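Local coordinates for centromeric protein-C, isoform A (Drosophila melanogaster, PDB 6O2K), which probably serves as an adaptor between centromeric chromatin and other proteins of the kinetochore, the piece described here being its dimeric cupin domain, at residues 84-90 / 136-142; 16-20 / 65-69. All blocks are in the same frame, centred on the assembly; numbering follows the deposited sequence.

Interaction 1: 84-90 / 136-142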
ATOM      1  N   PRO B  84       9.918   3.423  13.007  1.00 19.15           N
ATOM      2  CA  PRO B  84       8.822   4.318  12.630  1.00 17.79           C
ATOM      3  C   PRO B  84       7.906   3.597  11.656  1.00 18.14           C
ATOM      4  O   PRO B  84       8.273   2.589  11.052  1.00 19.41           O
ATOM      5  CB  PRO B  84       9.525   5.499  11.943  1.00 18.05           C
ATOM      6  CG  PRO B  84      10.994   5.275  12.132  1.00 23.80           C
ATOM      7  CD  PRO B  84      11.192   3.813  12.389  1.00 20.36           C
ATOM      8  N   LEU B  85       6.696   4.109  11.504  1.00 16.97           N
ATOM      9  CA  LEU B  85       5.808   3.458  10.552  1.00 19.48           C
ATOM     10  C   LEU B  85       4.920   4.480   9.862  1.00 19.40           C
ATOM     11  O   LEU B  85       4.838   5.638  10.265  1.00 19.68           O
ATOM     12  CB  LEU B  85       5.000   2.361  11.238  1.00 28.36           C
ATOM     13  CG  LEU B  85       4.131   2.618  12.452  1.00 35.26           C
ATOM     14  CD1 LEU B  85       2.876   3.229  11.960  1.00 42.41           C
ATOM     15  CD2 LEU B  85       3.812   1.272  13.079  1.00 37.10           C
ATOM     16  N   LYS B  86       4.286   4.042   8.783  1.00 15.19           N
ATOM     17  CA  LYS B  86       3.251   4.802   8.105  1.00 15.51           C
ATOM     18  C   LYS B  86       1.982   3.959   8.120  1.00 20.95           C
ATOM     19  O   LYS B  86       2.033   2.759   7.839  1.00 20.59           O
ATOM     20  CB  LYS B  86       3.654   5.132   6.662  1.00 19.32           C
ATOM     21  CG  LYS B  86       4.941   5.938   6.558  1.00 16.60           C
ATOM     22  CD  LYS B  86       5.293   6.340   5.143  1.00 14.68           C
ATOM     23  CE  LYS B  86       6.666   7.040   5.125  1.00 21.05           C
ATOM     24  NZ  LYS B  86       7.776   6.144   5.543  1.00 22.49           N
ATOM     25  N   LEU B  87       0.861   4.575   8.465  1.00 15.50           N
ATOM     26  CA  LEU B  87      -0.439   3.915   8.430  1.00 18.19           C
ATOM     27  C   LEU B  87      -1.235   4.485   7.263  1.00 18.18           C
ATOM     28  O   LEU B  87      -1.484   5.696   7.205  1.00 15.83           O
ATOM     29  CB  LEU B  87      -1.180   4.111   9.753  1.00 20.07           C
ATOM     30  CG  LEU B  87      -0.453   3.651  11.030  1.00 24.00           C
ATOM     31  CD1 LEU B  87      -1.245   4.050  12.271  1.00 25.44           C
ATOM     32  CD2 LEU B  87      -0.234   2.135  11.018  1.00 17.67           C
ATOM     33  N   LEU B  88      -1.636   3.613   6.341  1.00 16.67           N
ATOM     34  CA  LEU B  88      -2.304   4.013   5.108  0.55 18.50           C
ATOM     35  C   LEU B  88      -3.622   3.260   4.999  1.00 18.23           C
ATOM     36  O   LEU B  88      -3.625   2.026   4.894  1.00 23.62           O
ATOM     37  CB  LEU B  88      -1.406   3.728   3.900  0.55 15.57           C
ATOM     38  CG  LEU B  88      -1.958   3.974   2.499  0.55 19.80           C
ATOM     39  CD1 LEU B  88      -2.329   5.435   2.310  0.55 19.49           C
ATOM     40  CD2 LEU B  88      -0.903   3.556   1.486  0.55 14.50           C
ATOM     41  N   VAL B  89      -4.733   3.995   4.997  1.00 18.41           N
ATOM     42  CA  VAL B  89      -6.050   3.364   5.061  1.00 17.22           C
ATOM     43  C   VAL B  89      -6.374   2.691   3.728  1.00 19.91           C
ATOM     44  O   VAL B  89      -6.344   3.322   2.663  1.00 16.34           O
ATOM     45  CB  VAL B  89      -7.125   4.383   5.458  1.00 15.35           C
ATOM     46  CG1 VAL B  89      -8.499   3.743   5.436  1.00 18.68           C
ATOM     47  CG2 VAL B  89      -6.824   4.925   6.858  1.00 20.10           C
ATOM     48  N   GLN B  90      -6.681   1.393   3.789  1.00 19.62           N
ATOM     49  CA  GLN B  90      -7.081   0.601   2.631  1.00 20.42           C
ATOM     50  C   GLN B  90      -8.583   0.524   2.474  1.00 21.43           C
ATOM     51  O   GLN B  90      -9.084   0.426   1.339  1.00 20.31           O
ATOM     52  CB  GLN B  90      -6.532  -0.822   2.744  1.00 20.17           C
ATOM     53  CG  GLN B  90      -5.028  -0.873   2.805  1.00 20.62           C
ATOM     54  CD  GLN B  90      -4.428  -0.487   1.478  1.00 26.21           C
ATOM     55  OE1 GLN B  90      -4.656  -1.152   0.471  1.00 27.23           O
ATOM     56  NE2 GLN B  90      -3.668   0.604   1.466  1.00 27.03           N
ATOM     57  N   VAL B 136      -9.745  -1.548   7.313  1.00 18.97           N
ATOM     58  CA  VAL B 136      -8.454  -2.160   7.028  1.00 19.14           C
ATOM     59  C   VAL B 136      -7.431  -1.062   6.788  1.00 22.31           C
ATOM     60  O   VAL B 136      -7.681  -0.143   6.000  1.00 19.71           O
ATOM     61  CB  VAL B 136      -8.525  -3.078   5.794  1.00 21.06           C
ATOM     62  CG1 VAL B 136      -7.166  -3.680   5.498  1.00 19.93           C
ATOM     63  CG2 VAL B 136      -9.572  -4.164   5.992  1.00 25.78           C
ATOM     64  N   LEU B 137      -6.272  -1.168   7.439  1.00 21.99           N
ATOM     65  CA  LEU B 137      -5.179  -0.252   7.130  1.00 19.90           C
ATOM     66  C   LEU B 137      -3.916  -1.025   6.799  1.00 17.90           C
ATOM     67  O   LEU B 137      -3.714  -2.154   7.252  1.00 22.80           O
ATOM     68  CB  LEU B 137      -4.899   0.756   8.260  1.00 26.41           C
ATOM     69  CG  LEU B 137      -4.379   0.338   9.636  1.00 27.63           C
ATOM     70  CD1 LEU B 137      -2.897   0.016   9.609  1.00 25.33           C
ATOM     71  CD2 LEU B 137      -4.647   1.460  10.626  1.00 29.01           C
ATOM     72  N   MET B 138      -3.083  -0.410   5.969  1.00 14.79           N
ATOM     73  CA  MET B 138      -1.771  -0.945   5.635  1.00 20.23           C
ATOM     74  C   MET B 138      -0.753  -0.336   6.588  1.00 20.51           C
ATOM     75  O   MET B 138      -0.763   0.876   6.827  1.00 22.45           O
ATOM     76  CB  MET B 138      -1.402  -0.626   4.182  1.00 17.51           C
ATOM     77  CG  MET B 138      -0.042  -1.171   3.722  1.00 19.29           C
ATOM     78  SD  MET B 138       0.413  -0.593   2.037  1.00 22.59           S
ATOM     79  CE  MET B 138      -0.707  -1.557   1.000  1.00 21.02           C
ATOM     80  N   CYS B 139       0.104  -1.183   7.140  1.00 15.63           N
ATOM     81  CA  CYS B 139       1.157  -0.799   8.071  0.76 13.56           C
ATOM     82  C   CYS B 139       2.501  -0.928   7.359  1.00 18.58           C
ATOM     83  O   CYS B 139       2.876  -2.042   6.968  1.00 19.74           O
ATOM     84  CB  CYS B 139       1.090  -1.706   9.302  0.76 18.80           C
ATOM     85  SG  CYS B 139       2.400  -1.499  10.507  0.76 21.49           S
ATOM     86  N   ILE B 140       3.211   0.188   7.197  1.00 16.97           N
ATOM     87  CA  ILE B 140       4.479   0.257   6.485  1.00 17.34           C
ATOM     88  C   ILE B 140       5.532   0.711   7.480  1.00 16.74           C
ATOM     89  O   ILE B 140       5.517   1.870   7.900  1.00 20.11           O
ATOM     90  CB  ILE B 140       4.419   1.242   5.312  1.00 18.29           C
ATOM     91  CG1 ILE B 140       3.256   0.897   4.380  1.00 16.36           C
ATOM     92  CG2 ILE B 140       5.784   1.297   4.621  1.00 18.85           C
ATOM     93  CD1 ILE B 140       2.961   1.984   3.305  1.00 18.87           C
ATOM     94  N   ARG B 141       6.467  -0.161   7.818  1.00 15.59           N
ATOM     95  CA  ARG B 141       7.505   0.208   8.773  1.00 16.95           C
ATOM     96  C   ARG B 141       8.825   0.476   8.055  1.00 19.99           C
ATOM     97  O   ARG B 141       9.103  -0.097   6.996  1.00 21.22           O
ATOM     98  CB  ARG B 141       7.678  -0.884   9.823  1.00 18.78           C
ATOM     99  CG  ARG B 141       6.366  -1.287  10.483  1.00 16.91           C
ATOM    100  CD  ARG B 141       6.590  -1.673  11.936  1.00 17.72           C
ATOM    101  NE  ARG B 141       7.347  -2.908  12.066  1.00 19.88           N
ATOM    102  CZ  ARG B 141       7.899  -3.336  13.202  1.00 22.50           C
ATOM    103  NH1 ARG B 141       8.564  -4.486  13.227  1.00 23.47           N
ATOM    104  NH2 ARG B 141       7.803  -2.611  14.310  1.00 19.00           N
ATOM    105  N   SER B 142       9.628   1.378   8.619  1.00 19.40           N
ATOM    106  CA  SER B 142      10.948   1.656   8.040  0.98 21.41           C
ATOM    107  C   SER B 142      12.069   1.469   9.062  1.00 30.34           C
ATOM    108  O   SER B 142      11.829   1.287  10.252  1.00 31.33           O
ATOM    109  CB  SER B 142      11.002   3.075   7.466  1.00 23.59           C
ATOM    110  OG  SER B 142      10.430   4.017   8.357  0.64 18.99           O
ATOM    111  OXT SER B 142      13.246   1.498   8.717  1.00 31.31           O
TER
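Strands 85-89 and 136-141 run antiparallel, their axes 4.4 Å apart at closest and at 153°. The backbone bonds come in pairs: K86 N to I140 O (2.6 Å) with I140 N to K86 O (2.9 Å), L88 N to M138 O (2.9 Å) with M138 N to L88 O (2.7 Å). S142 N to P84 O (3.0 Å) and Q90 N to V136 O (2.9 Å) extend the pattern at the ends. Alternation sorts the side chains. L85, L87, V89, L137 and C139 line the interior, where L87 CD2 lies 3.7 Å from L137 CD1 and both reach I127 of the facing sheet; R141, at the margin of this face, bonds through NE to A62 O. K86, L88, M138 and I140 occupy the other face, where I140 packs on I140 and L88 on Y56 of the second subunit. Such a two-faced sheet, interior on one side and partner subunit on the other, is one wall of the cupin jelly roll and part of the dimer interface.

Interaction 2: 16-20 / 65-69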
ATOM      1  N   GLN B  16     -12.251  -7.767  -0.603  1.00 23.10           N
ATOM      2  CA  GLN B  16     -13.169  -8.603   0.167  1.00 25.04           C
ATOM      3  C   GLN B  16     -12.406  -9.571   1.061  1.00 24.22           C
ATOM      4  O   GLN B  16     -12.808  -9.825   2.204  1.00 32.93           O
ATOM      5  CB  GLN B  16     -14.101  -9.357  -0.782  1.00 30.78           C
ATOM      6  CG  GLN B  16     -15.121  -8.453  -1.441  1.00 39.24           C
ATOM      7  CD  GLN B  16     -16.533  -8.961  -1.275  1.00 56.33           C
ATOM      8  OE1 GLN B  16     -16.853 -10.078  -1.681  1.00 61.72           O
ATOM      9  NE2 GLN B  16     -17.386  -8.147  -0.661  1.00 61.12           N
ATOM     10  N   TRP B  17     -11.287 -10.103   0.564  1.00 28.82           N
ATOM     11  CA  TRP B  17     -10.471 -10.983   1.395  1.00 31.18           C
ATOM     12  C   TRP B  17      -9.827 -10.223   2.554  1.00 29.24           C
ATOM     13  O   TRP B  17      -9.792 -10.722   3.689  1.00 27.44           O
ATOM     14  CB  TRP B  17      -9.410 -11.672   0.541  1.00 32.88           C
ATOM     15  CG  TRP B  17      -8.718 -12.759   1.274  1.00 43.19           C
ATOM     16  CD1 TRP B  17      -9.182 -14.022   1.512  1.00 48.68           C
ATOM     17  CD2 TRP B  17      -7.440 -12.677   1.898  1.00 45.55           C
ATOM     18  NE1 TRP B  17      -8.260 -14.734   2.235  1.00 51.36           N
ATOM     19  CE2 TRP B  17      -7.183 -13.928   2.489  1.00 49.25           C
ATOM     20  CE3 TRP B  17      -6.490 -11.667   2.015  1.00 43.23           C
ATOM     21  CZ2 TRP B  17      -6.011 -14.195   3.181  1.00 51.43           C
ATOM     22  CZ3 TRP B  17      -5.329 -11.932   2.701  1.00 48.07           C
ATOM     23  CH2 TRP B  17      -5.099 -13.185   3.278  1.00 50.22           C
ATOM     24  N   LEU B  18      -9.305  -9.020   2.294  1.00 25.34           N
ATOM     25  CA  LEU B  18      -8.735  -8.225   3.379  1.00 25.88           C
ATOM     26  C   LEU B  18      -9.793  -7.898   4.422  1.00 29.58           C
ATOM     27  O   LEU B  18      -9.518  -7.929   5.628  1.00 30.46           O
ATOM     28  CB  LEU B  18      -8.095  -6.938   2.839  1.00 20.19           C
ATOM     29  CG  LEU B  18      -6.859  -7.133   1.964  1.00 26.30           C
ATOM     30  CD1 LEU B  18      -6.420  -5.839   1.264  1.00 23.22           C
ATOM     31  CD2 LEU B  18      -5.731  -7.733   2.778  1.00 25.75           C
ATOM     32  N   ARG B  19     -11.014  -7.595   3.977  1.00 28.14           N
ATOM     33  CA  ARG B  19     -12.095  -7.271   4.901  1.00 32.14           C
ATOM     34  C   ARG B  19     -12.607  -8.486   5.660  1.00 31.44           C
ATOM     35  O   ARG B  19     -13.380  -8.320   6.612  1.00 29.57           O
ATOM     36  CB  ARG B  19     -13.265  -6.625   4.148  1.00 29.57           C
ATOM     37  CG  ARG B  19     -12.999  -5.197   3.651  1.00 29.70           C
ATOM     38  CD  ARG B  19     -14.018  -4.805   2.588  1.00 34.75           C
ATOM     39  NE  ARG B  19     -15.312  -4.441   3.171  1.00 33.54           N
ATOM     40  CZ  ARG B  19     -16.409  -4.187   2.464  1.00 41.81           C
ATOM     41  NH1 ARG B  19     -16.385  -4.256   1.135  1.00 42.14           N
ATOM     42  NH2 ARG B  19     -17.532  -3.855   3.082  1.00 44.02           N
ATOM     43  N   GLY B  20     -12.217  -9.694   5.263  1.00 28.79           N
ATOM     44  CA  GLY B  20     -12.756 -10.881   5.897  1.00 29.69           C
ATOM     45  C   GLY B  20     -14.158 -11.247   5.469  1.00 36.99           C
ATOM     46  O   GLY B  20     -14.740 -12.172   6.045  1.00 40.86           O
ATOM     47  N   GLY B  65       2.411  -4.794   5.928  1.00 18.60           N
ATOM     48  CA  GLY B  65       1.311  -5.698   6.216  1.00 19.67           C
ATOM     49  C   GLY B  65      -0.003  -4.960   6.367  1.00 19.15           C
ATOM     50  O   GLY B  65      -0.111  -3.776   6.054  1.00 20.62           O
ATOM     51  N   TYR B  66      -1.006  -5.678   6.870  1.00 17.77           N
ATOM     52  CA  TYR B  66      -2.353  -5.150   7.038  1.00 19.83           C
ATOM     53  C   TYR B  66      -2.842  -5.414   8.449  1.00 20.85           C
ATOM     54  O   TYR B  66      -2.572  -6.478   9.025  1.00 21.95           O
ATOM     55  CB  TYR B  66      -3.349  -5.780   6.041  1.00 21.38           C
ATOM     56  CG  TYR B  66      -2.967  -5.542   4.598  1.00 19.94           C
ATOM     57  CD1 TYR B  66      -3.291  -4.358   3.961  1.00 19.64           C
ATOM     58  CD2 TYR B  66      -2.267  -6.513   3.881  1.00 18.80           C
ATOM     59  CE1 TYR B  66      -2.917  -4.132   2.627  1.00 20.69           C
ATOM     60  CE2 TYR B  66      -1.905  -6.310   2.566  1.00 19.12           C
ATOM     61  CZ  TYR B  66      -2.225  -5.116   1.945  1.00 19.82           C
ATOM     62  OH  TYR B  66      -1.837  -4.930   0.634  1.00 17.30           O
ATOM     63  N   MET B  67      -3.575  -4.442   8.988  1.00 19.80           N
ATOM     64  CA  MET B  67      -4.362  -4.592  10.203  1.00 24.19           C
ATOM     65  C   MET B  67      -5.837  -4.543   9.835  1.00 22.92           C
ATOM     66  O   MET B  67      -6.282  -3.593   9.180  1.00 20.23           O
ATOM     67  CB  MET B  67      -4.047  -3.481  11.203  1.00 18.39           C
ATOM     68  CG  MET B  67      -2.597  -3.351  11.568  1.00 18.87           C
ATOM     69  SD  MET B  67      -2.449  -2.114  12.882  1.00 24.27           S
ATOM     70  CE  MET B  67      -0.701  -1.704  12.793  1.00 23.00           C
ATOM     71  N   ARG B  68      -6.581  -5.562  10.265  1.00 18.89           N
ATOM     72  CA  ARG B  68      -8.014  -5.696  10.053  1.00 23.34           C
ATOM     73  C   ARG B  68      -8.702  -5.469  11.392  1.00 24.00           C
ATOM     74  O   ARG B  68      -8.425  -6.190  12.374  1.00 25.80           O
ATOM     75  CB  ARG B  68      -8.367  -7.080   9.491  1.00 22.74           C
ATOM     76  CG  ARG B  68      -9.856  -7.308   9.292  1.00 26.76           C
ATOM     77  CD  ARG B  68     -10.192  -8.800   9.285  1.00 32.84           C
ATOM     78  NE  ARG B  68      -9.926  -9.411   7.988  1.00 36.79           N
ATOM     79  CZ  ARG B  68      -9.628 -10.693   7.812  1.00 37.57           C
ATOM     80  NH1 ARG B  68      -9.415 -11.154   6.592  1.00 32.23           N
ATOM     81  NH2 ARG B  68      -9.538 -11.516   8.850  1.00 33.92           N
ATOM     82  N   PHE B  69      -9.576  -4.462  11.426  1.00 21.71           N
ATOM     83  CA  PHE B  69     -10.274  -4.032  12.627  1.00 23.00           C
ATOM     84  C   PHE B  69     -11.746  -4.382  12.512  1.00 25.61           C
ATOM     85  O   PHE B  69     -12.401  -4.052  11.513  1.00 24.49           O
ATOM     86  CB  PHE B  69     -10.171  -2.521  12.850  1.00 23.55           C
ATOM     87  CG  PHE B  69      -8.850  -2.053  13.392  1.00 23.83           C
ATOM     88  CD1 PHE B  69      -7.709  -2.119  12.613  1.00 24.74           C
ATOM     89  CD2 PHE B  69      -8.763  -1.504  14.668  1.00 25.26           C
ATOM     90  CE1 PHE B  69      -6.489  -1.647  13.092  1.00 21.26           C
ATOM     91  CE2 PHE B  69      -7.547  -1.033  15.165  1.00 22.67           C
ATOM     92  CZ  PHE B  69      -6.406  -1.121  14.374  1.00 23.29           C
TER
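Here the C-terminal end of a helix is held against a beta-sheet by an arginine that binds two carbonyl groups of the helix's last turn: the end of helix 6-19 meets strand 64-69 of the cupin sheet. R68 points from the strand toward the helix, its guanidinium donating to two backbone oxygens at its edge, near its plane. NE donates to L18 O at 2.8 Å and NH1 to W17 O at 3.0 Å, while a weak bond of 3.4 Å joins NH1 to L18 O as well. G20 closes the helix in a Schellman motif, with positive phi and G20 N bonded to W17 O at 3.1 Å, so W17 O serves both the cap and the arginine. At these backbone angles a CB on G20 would be jammed against the carbonyl O of R19 and sit tightly against R68 CZ; G20 CA lies over one guanidinium face, 3.4 Å from R68 NH1. Beside this polar grip is an apolar one: L18 CD2 sits over the face of the Y66 ring, 4.0 Å from its centroid, in a CH-pi contact. The strand lies between 51-55 and 135-141; D52 on the first forms a salt bridge with R68 NH2, M138 on the second packs against Y66, and L88 of the second subunit also touches Y66, so the dimer interface begins beside this contact.

Overall arrangement
Interactions 1 and 2 illustrate how one sheet can join different parts of a fold. Their centres are about 12 Å apart, and strands 135-141 and 64-69, one from each, are neighbours in the sheet. Probable hydrogen bonds join them directly, C139 N to G65 O at 2.8 Å and L137 O to M67 N at 2.9 Å. M138 CE of interaction 1 packs 3.6 Å from Y66 OH of interaction 2, a hydroxyl hydrogen-bonded to Y56 OH of the same chain. Along the chain, interaction 2 closes before interaction 1 opens. Both touch the second subunit, interaction 1 through I140 and L88, interaction 2 through Y66, on the face where the N-terminal helix also packs.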